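Local coordinates for protein rhamnonate dehydratase (Gibberella zeae PH-1, PDB 3FXG) that probably catalyses the magnesium-dependent dehydration of L-rhamnonate to a 2-keto-3-deoxy sugar acid, as a member of the enolase superfamily, at residues 35-40 and 54-59; 43-48 and 223-228; 79-84 and 137-142; 358-363 and 385-390. All coordinates share one frame; numbering follows the deposited sequence.

Contact 1 of 4, residues 35-40 and 54-59; sequences HWLIDS and KSRTSW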
loop_
_atom_site.group_PDB
_atom_site.type_symbol
_atom_site.label_atom_id
_atom_site.label_comp_id
_atom_site.label_asym_id
_atom_site.label_seq_id
_atom_site.Cartn_x
_atom_site.Cartn_y
_atom_site.Cartn_z
ATOM N N HIS A 35 12.468 46.652 -11.585
ATOM C CA HIS A 35 11.655 46.060 -10.528
ATOM C C HIS A 35 12.274 44.718 -10.147
ATOM O O HIS A 35 12.613 43.910 -11.020
ATOM C CB HIS A 35 10.227 45.859 -11.034
ATOM C CG HIS A 35 9.201 45.775 -9.948
ATOM N ND1 HIS A 35 9.239 44.818 -8.957
ATOM C CD2 HIS A 35 8.091 46.516 -9.714
ATOM C CE1 HIS A 35 8.195 44.970 -8.161
ATOM N NE2 HIS A 35 7.482 45.993 -8.599
ATOM N N TRP A 36 12.426 44.481 -8.848
ATOM C CA TRP A 36 13.020 43.237 -8.372
ATOM C C TRP A 36 12.278 42.011 -8.896
ATOM O O TRP A 36 12.856 40.932 -9.018
ATOM C CB TRP A 36 13.038 43.196 -6.836
ATOM C CG TRP A 36 11.686 43.031 -6.209
ATOM C CD1 TRP A 36 10.814 44.024 -5.861
ATOM C CD2 TRP A 36 11.038 41.795 -5.879
ATOM N NE1 TRP A 36 9.664 43.482 -5.335
ATOM C CE2 TRP A 36 9.774 42.117 -5.337
ATOM C CE3 TRP A 36 11.404 40.445 -5.992
ATOM C CZ2 TRP A 36 8.869 41.137 -4.907
ATOM C CZ3 TRP A 36 10.502 39.469 -5.565
ATOM C CH2 TRP A 36 9.248 39.824 -5.029
ATOM N N LEU A 37 10.997 42.183 -9.207
ATOM C CA LEU A 37 10.185 41.080 -9.704
ATOM C C LEU A 37 10.693 40.502 -11.016
ATOM O O LEU A 37 10.414 39.344 -11.337
ATOM C CB LEU A 37 8.730 41.527 -9.875
ATOM C CG LEU A 37 7.853 41.504 -8.620
ATOM C CD1 LEU A 37 6.493 42.110 -8.933
ATOM C CD2 LEU A 37 7.699 40.068 -8.135
ATOM N N ILE A 38 11.444 41.300 -11.771
ATOM C CA ILE A 38 11.956 40.840 -13.056
ATOM C C ILE A 38 13.458 41.014 -13.269
ATOM O O ILE A 38 14.037 40.347 -14.126
ATOM C CB ILE A 38 11.237 41.555 -14.222
ATOM C CG1 ILE A 38 11.430 43.070 -14.096
ATOM C CG2 ILE A 38 9.756 41.201 -14.222
ATOM C CD1 ILE A 38 10.827 43.872 -15.241
ATOM N N ASP A 39 14.097 41.887 -12.494
ATOM C CA ASP A 39 15.523 42.132 -12.685
ATOM C C ASP A 39 16.499 41.722 -11.583
ATOM O O ASP A 39 17.694 42.006 -11.677
ATOM C CB ASP A 39 15.730 43.607 -13.035
ATOM C CG ASP A 39 15.283 43.928 -14.448
ATOM O OD1 ASP A 39 15.065 45.117 -14.759
ATOM O OD2 ASP A 39 15.158 42.982 -15.255
ATOM N N SER A 40 16.010 41.057 -10.546
ATOM C CA SER A 40 16.897 40.619 -9.472
ATOM C C SER A 40 17.249 39.154 -9.707
ATOM O O SER A 40 16.711 38.526 -10.619
ATOM C CB SER A 40 16.214 40.783 -8.114
ATOM O OG SER A 40 15.062 39.967 -8.019
ATOM N N LYS A 54 19.248 36.095 -16.105
ATOM C CA LYS A 54 19.380 37.395 -15.447
ATOM C C LYS A 54 18.081 38.201 -15.390
ATOM O O LYS A 54 17.891 39.027 -14.498
ATOM C CB LYS A 54 20.459 38.236 -16.137
ATOM C CG LYS A 54 20.826 39.498 -15.368
ATOM C CD LYS A 54 21.828 40.362 -16.125
ATOM C CE LYS A 54 22.288 41.541 -15.275
ATOM N NZ LYS A 54 21.148 42.372 -14.784
ATOM N N SER A 55 17.192 37.960 -16.344
ATOM C CA SER A 55 15.922 38.675 -16.411
ATOM C C SER A 55 14.758 37.714 -16.603
ATOM O O SER A 55 14.842 36.792 -17.413
ATOM C CB SER A 55 15.953 39.665 -17.579
ATOM O OG SER A 55 14.646 40.051 -17.962
ATOM N N ARG A 56 13.669 37.924 -15.870
ATOM C CA ARG A 56 12.519 37.043 -16.026
ATOM C C ARG A 56 11.721 37.431 -17.268
ATOM O O ARG A 56 10.977 36.615 -17.818
ATOM C CB ARG A 56 11.637 37.060 -14.771
ATOM C CG ARG A 56 12.324 36.422 -13.563
ATOM C CD ARG A 56 11.350 35.719 -12.618
ATOM N NE ARG A 56 10.618 36.645 -11.757
ATOM C CZ ARG A 56 9.778 36.264 -10.797
ATOM N NH1 ARG A 56 9.557 34.974 -10.575
ATOM N NH2 ARG A 56 9.166 37.174 -10.050
ATOM N N THR A 57 11.888 38.671 -17.724
ATOM C CA THR A 57 11.189 39.118 -18.923
ATOM C C THR A 57 11.868 38.535 -20.162
ATOM O O THR A 57 11.234 38.366 -21.205
ATOM C CB THR A 57 11.166 40.664 -19.043
ATOM O OG1 THR A 57 12.503 41.176 -19.005
ATOM C CG2 THR A 57 10.352 41.274 -17.905
ATOM N N SER A 58 13.154 38.213 -20.041
ATOM C CA SER A 58 13.902 37.653 -21.162
ATOM C C SER A 58 13.200 36.420 -21.727
ATOM O O SER A 58 13.073 36.279 -22.948
ATOM C CB SER A 58 15.328 37.291 -20.735
ATOM O OG SER A 58 15.337 36.235 -19.789
ATOM N N TRP A 59 12.736 35.535 -20.847
ATOM C CA TRP A 59 12.042 34.336 -21.304
ATOM C C TRP A 59 10.531 34.516 -21.443
ATOM O O TRP A 59 9.823 33.583 -21.824
ATOM C CB TRP A 59 12.363 33.120 -20.413
ATOM C CG TRP A 59 12.206 33.314 -18.935
ATOM C CD1 TRP A 59 13.184 33.658 -18.045
ATOM C CD2 TRP A 59 11.013 33.116 -18.165
ATOM N NE1 TRP A 59 12.676 33.680 -16.768
ATOM C CE2 TRP A 59 11.346 33.354 -16.811
ATOM C CE3 TRP A 59 9.696 32.762 -18.485
ATOM C CZ2 TRP A 59 10.408 33.249 -15.777
ATOM C CZ3 TRP A 59 8.759 32.656 -17.452
ATOM C CH2 TRP A 59 9.123 32.900 -16.115
HETATM O O HOH W 1 19.589 39.638 -12.516
HETATM O O HOH W 2 17.982 41.762 -14.846
#

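Contact 2 of 4, residues 43-48 and 223-228; sequences STPASK and CYMSLN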
loop_
_atom_site.group_PDB
_atom_site.type_symbol
_atom_site.label_atom_id
_atom_site.label_comp_id
_atom_site.label_asym_id
_atom_site.label_seq_id
_atom_site.Cartn_x
_atom_site.Cartn_y
_atom_site.Cartn_z
ATOM N N SER A 43 15.698 32.340 -9.107
ATOM C CA SER A 43 15.763 31.029 -9.744
ATOM C C SER A 43 14.406 30.736 -10.384
ATOM O O SER A 43 13.367 30.869 -9.734
ATOM C CB SER A 43 16.097 29.956 -8.703
ATOM O OG SER A 43 16.220 28.674 -9.299
ATOM N N THR A 44 14.419 30.349 -11.657
ATOM C CA THR A 44 13.189 30.043 -12.385
ATOM C C THR A 44 13.392 28.792 -13.247
ATOM O O THR A 44 14.508 28.278 -13.352
ATOM C CB THR A 44 12.781 31.203 -13.324
ATOM O OG1 THR A 44 13.582 31.158 -14.512
ATOM C CG2 THR A 44 12.982 32.554 -12.639
ATOM N N PRO A 45 12.311 28.282 -13.866
ATOM C CA PRO A 45 12.404 27.090 -14.717
ATOM C C PRO A 45 13.311 27.317 -15.929
ATOM O O PRO A 45 13.807 26.362 -16.527
ATOM C CB PRO A 45 10.954 26.848 -15.138
ATOM C CG PRO A 45 10.178 27.350 -13.962
ATOM C CD PRO A 45 10.899 28.643 -13.637
ATOM N N ALA A 46 13.522 28.582 -16.285
ATOM C CA ALA A 46 14.360 28.926 -17.432
ATOM C C ALA A 46 15.788 29.311 -17.046
ATOM O O ALA A 46 16.610 29.600 -17.914
ATOM C CB ALA A 46 13.716 30.062 -18.222
ATOM N N SER A 47 16.085 29.313 -15.751
ATOM C CA SER A 47 17.420 29.677 -15.282
ATOM C C SER A 47 18.499 28.714 -15.762
ATOM O O SER A 47 19.691 28.980 -15.608
ATOM C CB SER A 47 17.438 29.759 -13.754
ATOM O OG SER A 47 16.630 30.831 -13.303
ATOM N N LYS A 48 18.073 27.596 -16.342
ATOM C CA LYS A 48 18.991 26.586 -16.859
ATOM C C LYS A 48 19.818 27.151 -18.017
ATOM O O LYS A 48 20.911 26.663 -18.308
ATOM C CB LYS A 48 18.202 25.368 -17.357
ATOM C CG LYS A 48 17.215 24.790 -16.343
ATOM C CD LYS A 48 16.324 23.715 -16.964
ATOM C CE LYS A 48 17.117 22.510 -17.450
ATOM N NZ LYS A 48 17.757 21.751 -16.336
ATOM N N CYS A 223 10.713 29.453 -4.252
ATOM C CA CYS A 223 11.584 28.825 -5.240
ATOM C C CYS A 223 11.060 28.844 -6.679
ATOM O O CYS A 223 11.688 28.287 -7.581
ATOM C CB CYS A 223 11.891 27.390 -4.802
ATOM S SG CYS A 223 12.669 27.277 -3.154
ATOM N N TYR A 224 9.917 29.491 -6.883
ATOM C CA TYR A 224 9.292 29.628 -8.200
ATOM C C TYR A 224 9.435 28.402 -9.122
ATOM O O TYR A 224 10.010 28.499 -10.209
ATOM C CB TYR A 224 9.851 30.883 -8.898
ATOM C CG TYR A 224 9.021 31.385 -10.067
ATOM C CD1 TYR A 224 7.715 31.846 -9.877
ATOM C CD2 TYR A 224 9.534 31.381 -11.364
ATOM C CE1 TYR A 224 6.937 32.288 -10.958
ATOM C CE2 TYR A 224 8.767 31.818 -12.448
ATOM C CZ TYR A 224 7.470 32.268 -12.238
ATOM O OH TYR A 224 6.705 32.669 -13.312
HETATM N N MSE A 225 8.893 27.267 -8.677
HETATM C CA MSE A 225 8.910 25.996 -9.414
HETATM C C MSE A 225 10.217 25.689 -10.158
HETATM O O MSE A 225 10.215 25.018 -11.191
HETATM C CB MSE A 225 7.712 25.948 -10.390
HETATM C CG MSE A 225 7.658 27.052 -11.446
HETATM SE SE MSE A 225 5.944 27.215 -12.424
HETATM C CE MSE A 225 6.080 29.089 -12.883
ATOM N N SER A 226 11.340 26.118 -9.592
ATOM C CA SER A 226 12.629 25.950 -10.259
ATOM C C SER A 226 13.584 24.848 -9.817
ATOM O O SER A 226 14.619 24.657 -10.453
ATOM C CB SER A 226 13.393 27.271 -10.196
ATOM O OG SER A 226 13.837 27.517 -8.869
ATOM N N LEU A 227 13.274 24.130 -8.742
ATOM C CA LEU A 227 14.195 23.097 -8.281
ATOM C C LEU A 227 13.753 21.690 -8.662
ATOM O O LEU A 227 12.919 21.496 -9.550
ATOM C CB LEU A 227 14.367 23.188 -6.757
ATOM C CG LEU A 227 14.562 24.602 -6.196
ATOM C CD1 LEU A 227 14.746 24.525 -4.685
ATOM C CD2 LEU A 227 15.770 25.270 -6.858
ATOM N N ASN A 228 14.345 20.705 -7.999
ATOM C CA ASN A 228 14.000 19.309 -8.226
ATOM C C ASN A 228 14.119 18.614 -6.873
ATOM O O ASN A 228 14.614 19.209 -5.912
ATOM C CB ASN A 228 14.931 18.675 -9.266
ATOM C CG ASN A 228 16.381 18.700 -8.848
ATOM O OD1 ASN A 228 16.753 18.148 -7.811
ATOM N ND2 ASN A 228 17.214 19.335 -9.662
HETATM O O HOH W 3 15.115 25.414 -13.147
#

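Contact 3 of 4, residues 79-84 and 137-142; sequences GFATGF and DLALWD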
loop_
_atom_site.group_PDB
_atom_site.type_symbol
_atom_site.label_atom_id
_atom_site.label_comp_id
_atom_site.label_asym_id
_atom_site.label_seq_id
_atom_site.Cartn_x
_atom_site.Cartn_y
_atom_site.Cartn_z
ATOM N N GLY A 79 -20.314 44.964 -13.010
ATOM C CA GLY A 79 -19.329 44.319 -12.169
ATOM C C GLY A 79 -18.105 44.130 -13.037
ATOM O O GLY A 79 -18.235 43.948 -14.246
ATOM N N PHE A 80 -16.917 44.185 -12.447
ATOM C CA PHE A 80 -15.705 44.003 -13.228
ATOM C C PHE A 80 -14.570 43.381 -12.425
ATOM O O PHE A 80 -14.628 43.301 -11.197
ATOM C CB PHE A 80 -15.259 45.346 -13.835
ATOM C CG PHE A 80 -15.083 46.448 -12.826
ATOM C CD1 PHE A 80 -14.003 46.447 -11.949
ATOM C CD2 PHE A 80 -15.999 47.495 -12.758
ATOM C CE1 PHE A 80 -13.835 47.474 -11.015
ATOM C CE2 PHE A 80 -15.841 48.526 -11.827
ATOM C CZ PHE A 80 -14.755 48.513 -10.956
ATOM N N ALA A 81 -13.545 42.928 -13.134
ATOM C CA ALA A 81 -12.383 42.315 -12.506
ATOM C C ALA A 81 -11.223 42.339 -13.489
ATOM O O ALA A 81 -11.427 42.421 -14.700
ATOM C CB ALA A 81 -12.700 40.883 -12.100
ATOM N N THR A 82 -10.004 42.270 -12.966
ATOM C CA THR A 82 -8.820 42.289 -13.808
ATOM C C THR A 82 -7.987 41.037 -13.565
ATOM O O THR A 82 -8.158 40.348 -12.557
ATOM C CB THR A 82 -7.959 43.546 -13.521
ATOM O OG1 THR A 82 -6.878 43.618 -14.458
ATOM C CG2 THR A 82 -7.392 43.494 -12.107
ATOM N N GLY A 83 -7.090 40.745 -14.500
ATOM C CA GLY A 83 -6.232 39.583 -14.377
ATOM C C GLY A 83 -5.193 39.601 -15.475
ATOM O O GLY A 83 -5.174 40.517 -16.296
ATOM N N PHE A 84 -4.314 38.606 -15.493
ATOM C CA PHE A 84 -3.301 38.547 -16.534
ATOM C C PHE A 84 -3.889 37.678 -17.638
ATOM O O PHE A 84 -4.728 36.821 -17.372
ATOM C CB PHE A 84 -1.986 37.971 -15.976
ATOM C CG PHE A 84 -1.866 36.473 -16.070
ATOM C CD1 PHE A 84 -2.839 35.634 -15.533
ATOM C CD2 PHE A 84 -0.750 35.897 -16.674
ATOM C CE1 PHE A 84 -2.701 34.247 -15.594
ATOM C CE2 PHE A 84 -0.604 34.510 -16.739
ATOM C CZ PHE A 84 -1.583 33.683 -16.197
ATOM N N ASP A 137 -15.562 35.083 -13.631
ATOM C CA ASP A 137 -16.228 34.702 -12.391
ATOM C C ASP A 137 -16.109 35.817 -11.361
ATOM O O ASP A 137 -17.081 36.145 -10.688
ATOM C CB ASP A 137 -15.611 33.416 -11.828
ATOM C CG ASP A 137 -16.326 32.922 -10.580
ATOM O OD1 ASP A 137 -17.491 32.478 -10.688
ATOM O OD2 ASP A 137 -15.726 32.979 -9.486
ATOM N N LEU A 138 -14.915 36.392 -11.235
ATOM C CA LEU A 138 -14.692 37.475 -10.282
ATOM C C LEU A 138 -15.552 38.687 -10.642
ATOM O O LEU A 138 -16.076 39.368 -9.760
ATOM C CB LEU A 138 -13.206 37.858 -10.247
ATOM C CG LEU A 138 -12.277 36.823 -9.591
ATOM C CD1 LEU A 138 -10.815 37.220 -9.781
ATOM C CD2 LEU A 138 -12.609 36.713 -8.107
ATOM N N ALA A 139 -15.704 38.954 -11.937
ATOM C CA ALA A 139 -16.533 40.075 -12.376
ATOM C C ALA A 139 -17.983 39.791 -11.992
ATOM O O ALA A 139 -18.734 40.700 -11.648
ATOM C CB ALA A 139 -16.411 40.273 -13.889
ATOM N N LEU A 140 -18.373 38.522 -12.050
ATOM C CA LEU A 140 -19.726 38.134 -11.681
ATOM C C LEU A 140 -19.940 38.405 -10.198
ATOM O O LEU A 140 -20.972 38.951 -9.804
ATOM C CB LEU A 140 -19.969 36.650 -11.982
ATOM C CG LEU A 140 -20.240 36.269 -13.439
ATOM C CD1 LEU A 140 -20.308 34.752 -13.568
ATOM C CD2 LEU A 140 -21.554 36.902 -13.903
ATOM N N TRP A 141 -18.963 38.034 -9.371
ATOM C CA TRP A 141 -19.088 38.265 -7.937
ATOM C C TRP A 141 -19.117 39.752 -7.615
ATOM O O TRP A 141 -19.857 40.178 -6.732
ATOM C CB TRP A 141 -17.955 37.574 -7.172
ATOM C CG TRP A 141 -18.226 36.107 -6.957
ATOM C CD1 TRP A 141 -17.710 35.058 -7.666
ATOM C CD2 TRP A 141 -19.111 35.539 -5.986
ATOM N NE1 TRP A 141 -18.217 33.869 -7.191
ATOM C CE2 TRP A 141 -19.080 34.136 -6.161
ATOM C CE3 TRP A 141 -19.927 36.079 -4.984
ATOM C CZ2 TRP A 141 -19.833 33.266 -5.368
ATOM C CZ3 TRP A 141 -20.678 35.214 -4.194
ATOM C CH2 TRP A 141 -20.624 33.821 -4.393
ATOM N N ASP A 142 -18.321 40.539 -8.335
ATOM C CA ASP A 142 -18.291 41.986 -8.125
ATOM C C ASP A 142 -19.689 42.529 -8.423
ATOM O O ASP A 142 -20.215 43.360 -7.685
ATOM C CB ASP A 142 -17.257 42.634 -9.060
ATOM C CG ASP A 142 -17.043 44.118 -8.767
ATOM O OD1 ASP A 142 -16.728 44.468 -7.608
ATOM O OD2 ASP A 142 -17.177 44.935 -9.705
#

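Contact 4 of 4, residues 358-363 and 385-390; sequences PVFGDL and FGLTIN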
loop_
_atom_site.group_PDB
_atom_site.type_symbol
_atom_site.label_atom_id
_atom_site.label_comp_id
_atom_site.label_asym_id
_atom_site.label_seq_id
_atom_site.Cartn_x
_atom_site.Cartn_y
_atom_site.Cartn_z
ATOM N N PRO A 358 -0.029 49.713 -4.484
ATOM C CA PRO A 358 -1.177 48.971 -5.025
ATOM C C PRO A 358 -0.751 47.774 -5.871
ATOM O O PRO A 358 0.164 47.877 -6.685
ATOM C CB PRO A 358 -1.908 50.026 -5.849
ATOM C CG PRO A 358 -1.630 51.288 -5.087
ATOM C CD PRO A 358 -0.158 51.155 -4.762
ATOM N N VAL A 359 -1.418 46.639 -5.678
ATOM C CA VAL A 359 -1.089 45.433 -6.432
ATOM C C VAL A 359 -1.415 45.605 -7.912
ATOM O O VAL A 359 -0.689 45.116 -8.777
ATOM C CB VAL A 359 -1.859 44.196 -5.904
ATOM C CG1 VAL A 359 -1.601 44.010 -4.415
ATOM C CG2 VAL A 359 -3.342 44.348 -6.175
ATOM N N PHE A 360 -2.507 46.307 -8.201
ATOM C CA PHE A 360 -2.924 46.521 -9.580
ATOM C C PHE A 360 -2.517 47.892 -10.113
ATOM O O PHE A 360 -3.053 48.364 -11.117
ATOM C CB PHE A 360 -4.441 46.332 -9.703
ATOM C CG PHE A 360 -4.922 44.984 -9.233
ATOM C CD1 PHE A 360 -4.367 43.813 -9.744
ATOM C CD2 PHE A 360 -5.930 44.883 -8.281
ATOM C CE1 PHE A 360 -4.810 42.560 -9.313
ATOM C CE2 PHE A 360 -6.381 43.636 -7.842
ATOM C CZ PHE A 360 -5.819 42.472 -8.359
ATOM N N GLY A 361 -1.562 48.529 -9.440
ATOM C CA GLY A 361 -1.088 49.829 -9.883
ATOM C C GLY A 361 -2.122 50.939 -9.873
ATOM O O GLY A 361 -2.936 51.030 -8.954
ATOM N N ASP A 362 -2.099 51.781 -10.905
ATOM C CA ASP A 362 -3.027 52.905 -10.994
ATOM C C ASP A 362 -4.349 52.598 -11.694
ATOM O O ASP A 362 -5.085 53.512 -12.063
ATOM C CB ASP A 362 -2.340 54.091 -11.679
ATOM C CG ASP A 362 -2.054 53.838 -13.148
ATOM O OD1 ASP A 362 -2.063 52.663 -13.574
ATOM O OD2 ASP A 362 -1.809 54.822 -13.878
ATOM N N LEU A 363 -4.659 51.317 -11.869
ATOM C CA LEU A 363 -5.910 50.932 -12.516
ATOM C C LEU A 363 -7.092 51.351 -11.641
ATOM O O LEU A 363 -8.125 51.787 -12.144
ATOM C CB LEU A 363 -5.953 49.418 -12.748
ATOM C CG LEU A 363 -7.237 48.855 -13.370
ATOM C CD1 LEU A 363 -7.488 49.497 -14.722
ATOM C CD2 LEU A 363 -7.113 47.347 -13.516
ATOM N N PHE A 385 -16.169 43.945 -4.798
ATOM C CA PHE A 385 -14.779 43.838 -4.375
ATOM C C PHE A 385 -14.221 45.204 -3.982
ATOM O O PHE A 385 -13.035 45.341 -3.687
ATOM C CB PHE A 385 -13.927 43.192 -5.477
ATOM C CG PHE A 385 -14.084 41.692 -5.557
ATOM C CD1 PHE A 385 -13.706 40.884 -4.486
ATOM C CD2 PHE A 385 -14.630 41.090 -6.686
ATOM C CE1 PHE A 385 -13.871 39.501 -4.537
ATOM C CE2 PHE A 385 -14.800 39.703 -6.749
ATOM C CZ PHE A 385 -14.421 38.909 -5.674
ATOM N N GLY A 386 -15.097 46.205 -3.980
ATOM C CA GLY A 386 -14.727 47.553 -3.573
ATOM C C GLY A 386 -13.675 48.316 -4.352
ATOM O O GLY A 386 -13.106 49.281 -3.835
ATOM N N LEU A 387 -13.415 47.911 -5.588
ATOM C CA LEU A 387 -12.418 48.592 -6.404
ATOM C C LEU A 387 -13.082 49.533 -7.400
ATOM O O LEU A 387 -13.992 49.141 -8.126
ATOM C CB LEU A 387 -11.554 47.570 -7.145
ATOM C CG LEU A 387 -10.682 46.686 -6.253
ATOM C CD1 LEU A 387 -10.075 45.562 -7.077
ATOM C CD2 LEU A 387 -9.594 47.526 -5.605
ATOM N N THR A 388 -12.622 50.778 -7.423
ATOM C CA THR A 388 -13.176 51.776 -8.325
ATOM C C THR A 388 -12.147 52.138 -9.387
ATOM O O THR A 388 -11.032 52.559 -9.074
ATOM C CB THR A 388 -13.580 53.043 -7.559
ATOM O OG1 THR A 388 -12.422 53.614 -6.944
ATOM C CG2 THR A 388 -14.581 52.706 -6.475
ATOM N N ILE A 389 -12.528 51.967 -10.646
ATOM C CA ILE A 389 -11.636 52.257 -11.756
ATOM C C ILE A 389 -11.212 53.720 -11.804
ATOM O O ILE A 389 -12.030 54.632 -11.671
ATOM C CB ILE A 389 -12.292 51.862 -13.098
ATOM C CG1 ILE A 389 -12.524 50.349 -13.125
ATOM C CG2 ILE A 389 -11.408 52.287 -14.262
ATOM C CD1 ILE A 389 -13.203 49.844 -14.381
ATOM N N ASN A 390 -9.913 53.927 -11.981
ATOM C CA ASN A 390 -9.337 55.261 -12.070
ATOM C C ASN A 390 -9.711 55.849 -13.433
ATOM O O ASN A 390 -9.327 55.314 -14.470
ATOM C CB ASN A 390 -7.816 55.156 -11.921
ATOM C CG ASN A 390 -7.110 56.479 -12.123
ATOM O OD1 ASN A 390 -7.742 57.528 -12.219
ATOM N ND2 ASN A 390 -5.785 56.434 -12.182
#

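Contact 1 of 4, residues 35-40 and 54-59
Ile38 and Arg56 bring their CA atoms to 4.9 Å, where the short helix 36-39 meets an irregular turn, and Arg56 N donates to Ile38 O at 3.0 Å. Both segments belong to the long loop between strands 11-19 and 66-73 of the enolase-superfamily N-terminal domain. The helix is N-capped by His35, whose ND1 accepts from Leu37 N. The Arg56 chain bends at chi2 and at chi3 (-78°), and the latter places NE at Leu37 O. The guanidinium grips that oxygen side-on, with Arg56 NE 2.7 Å from Leu37 O and Arg56 NH2 2.8 Å from Leu37 O. The oxygen sits within 1° of the guanidinium plane; NE approaches nearly along the C=O axis, whereas NH2 uses a lone pair. Tyr224 adds a cation-pi contact to the same side chain, which lies about 8 Å from the bound magnesium. Beside this polar grip, Ile38 and Thr57 cross obliquely, with Ile38 CG2 3.7 Å from Thr57 CG2. The turn is tied by an ST motif, in which Ser55 OG accepts from Ser58 N. At the more exposed end, one water bridges the segments, within hydrogen-bonding distance of Asp39 O and 2.7 Å from Lys54 O.

Contact 2 of 4, residues 43-48 and 223-228
Ser43 OG stands anti to its backbone N (chi1 -178°), and Ser226 OG lies between its own backbone N and carbonyl carbon (chi1 72°); together these torsions bring the two hydroxyls to 2.7 Å, OG to OG. The second segment is the loop at the C-terminal end of barrel strand 219-222, immediately after the magnesium ligand Asp222, so the contact joins the rim of the TIM-type barrel to the long loop before strand 66-73. The protons run in one direction: Ser43 OG donates to Ser226 OG, which donates to Cys223 O at 2.6 Å. That carbonyl also takes Ser226 N, so two donors from one residue hold it.

The Tyr224 side chain lies beside Thr44, the two pointing the same way. Thr44 CB lies in the ring plane at the edge, 3.8 Å from Tyr224 CD2. Pro45 crosses the tyrosine at about a right angle, and its CG packs 3.6 Å from Met225 CG. Met225 is selenomethionine here; its CE sits 3.5 Å above one face of the Tyr224 ring, offset toward the rim. Thr44 OG1 accepts from Ala46 N in an ST turn, and Arg118 of the second subunit donates to Pro45 O. A water also bridges the segments, donating to Thr44 O and, at 2.8 Å, to Ser226 O.

Contact 3 of 4, residues 79-84 and 137-142
Phe80 and Asp142 make the polar link between strand 79-84 and helix 137-142: Phe80 N donates to Asp142 OD2 at 2.9 Å, with a nearly straight N-H...O angle of 164°. The donor reaches OD2 on its anti side, somewhat out of the carboxylate plane. CG of Asp142 stands anti to the backbone N (chi1 -173°), on a CB that already points toward the strand. OD2 also forms a salt bridge to Lys146, while OD1 takes Phe385 N, so both oxygens of this buried carboxylate have partners. The lysine probably steadies its negative charge.

The Phe80 N bond also leaves Asp142 OD2 4.0 Å above one face of the Phe80 ring, over its centre; the favourable partner of that ring is Lys146, through a cation-pi contact.

The backbone comes close at Gly79, whose CA is 3.3 Å from Asp142 OD2; a CB on Gly79 would fall 2.5 Å from Ala139 O, a clash.

Apolar packing is between small groups. Ala81 CB meets Leu138 CB at 3.6 Å, and Ala139 CB rests 3.9 Å from Phe80 CA. Such small residues fit the close approach of the segment axes, 5.6 Å.

Within the N-terminal domain, strand 78-84 pairs with strand 66-73. Helix 128-148 packs on it obliquely antiparallel (143° between the segment axes), touching strands 66-73 and 11-19 through Leu140 and barrel helix 305-316 through Leu138 and Trp141.

Contact 4 of 4, residues 358-363 and 385-390
Asn390 reaches across to Asp362 with its CG anti to the backbone N (chi1 175°), and its amide nitrogen ND2 donates to Asp362 O at 3.0 Å. The bond is fairly straight, with an N-H...O angle of 157°, and the accepting oxygen lies only 4° out of the Asn390 amide plane; the donor in turn lies in the carbonyl plane. One residue on, Asn390 N meets Leu363 O at 2.8 Å, almost linearly at the hydrogen, although it stands tilted from that carbonyl's plane. Two successive carbonyls are therefore held by two nitrogens of one asparagine. Asn390 CB is drawn in between them, 3.2 Å from Asp362 O. The Leu363 carbonyl gains a further CA-H...O contact, with Ile389 CA 3.6 Å from Leu363 O.

Leu387 CD1 approaches the Phe360 ring obliquely, 4.2 Å from Phe360 CE2, while the neighbouring Val359 lays CG2 over the centre of one ring face, 3.3 Å above it. Phe360 and Leu387 both also touch Pro329 at the start of helix 329-335, and Phe360 and Leu363 touch Thr82 of strand 78-84.

Asn390 OD1, the other end of the amide, accepts from Ala392 N. This is an asparagine N-cap on the short helix 391-394, where the chain leaves the barrel domain for strand 397-399 of the N-terminal sheet, in the two-domain plan of the enolase superfamily.

After strand 11-19, contact 1 closes a short loop of 13 residues, 41-53. The first segment of contact 2, residues 43-48, lies inside that loop and pairs far ahead with 223-228, so contacts 1 and 2 cross; they touch through Arg56, Thr44 and Tyr224, and both meet the second subunit. Contact 3 is nested within the long span closed by contact 2 and joins a sheet strand to a helix of the N-terminal domain, on the opposite side of the chain's centre. Contact 4 closes last, in series, over residues 364-384. It abuts contact 3, with Phe80 CZ 3.6 Å from Ile389 CG1, bringing late barrel-domain loops against the N-terminal domain.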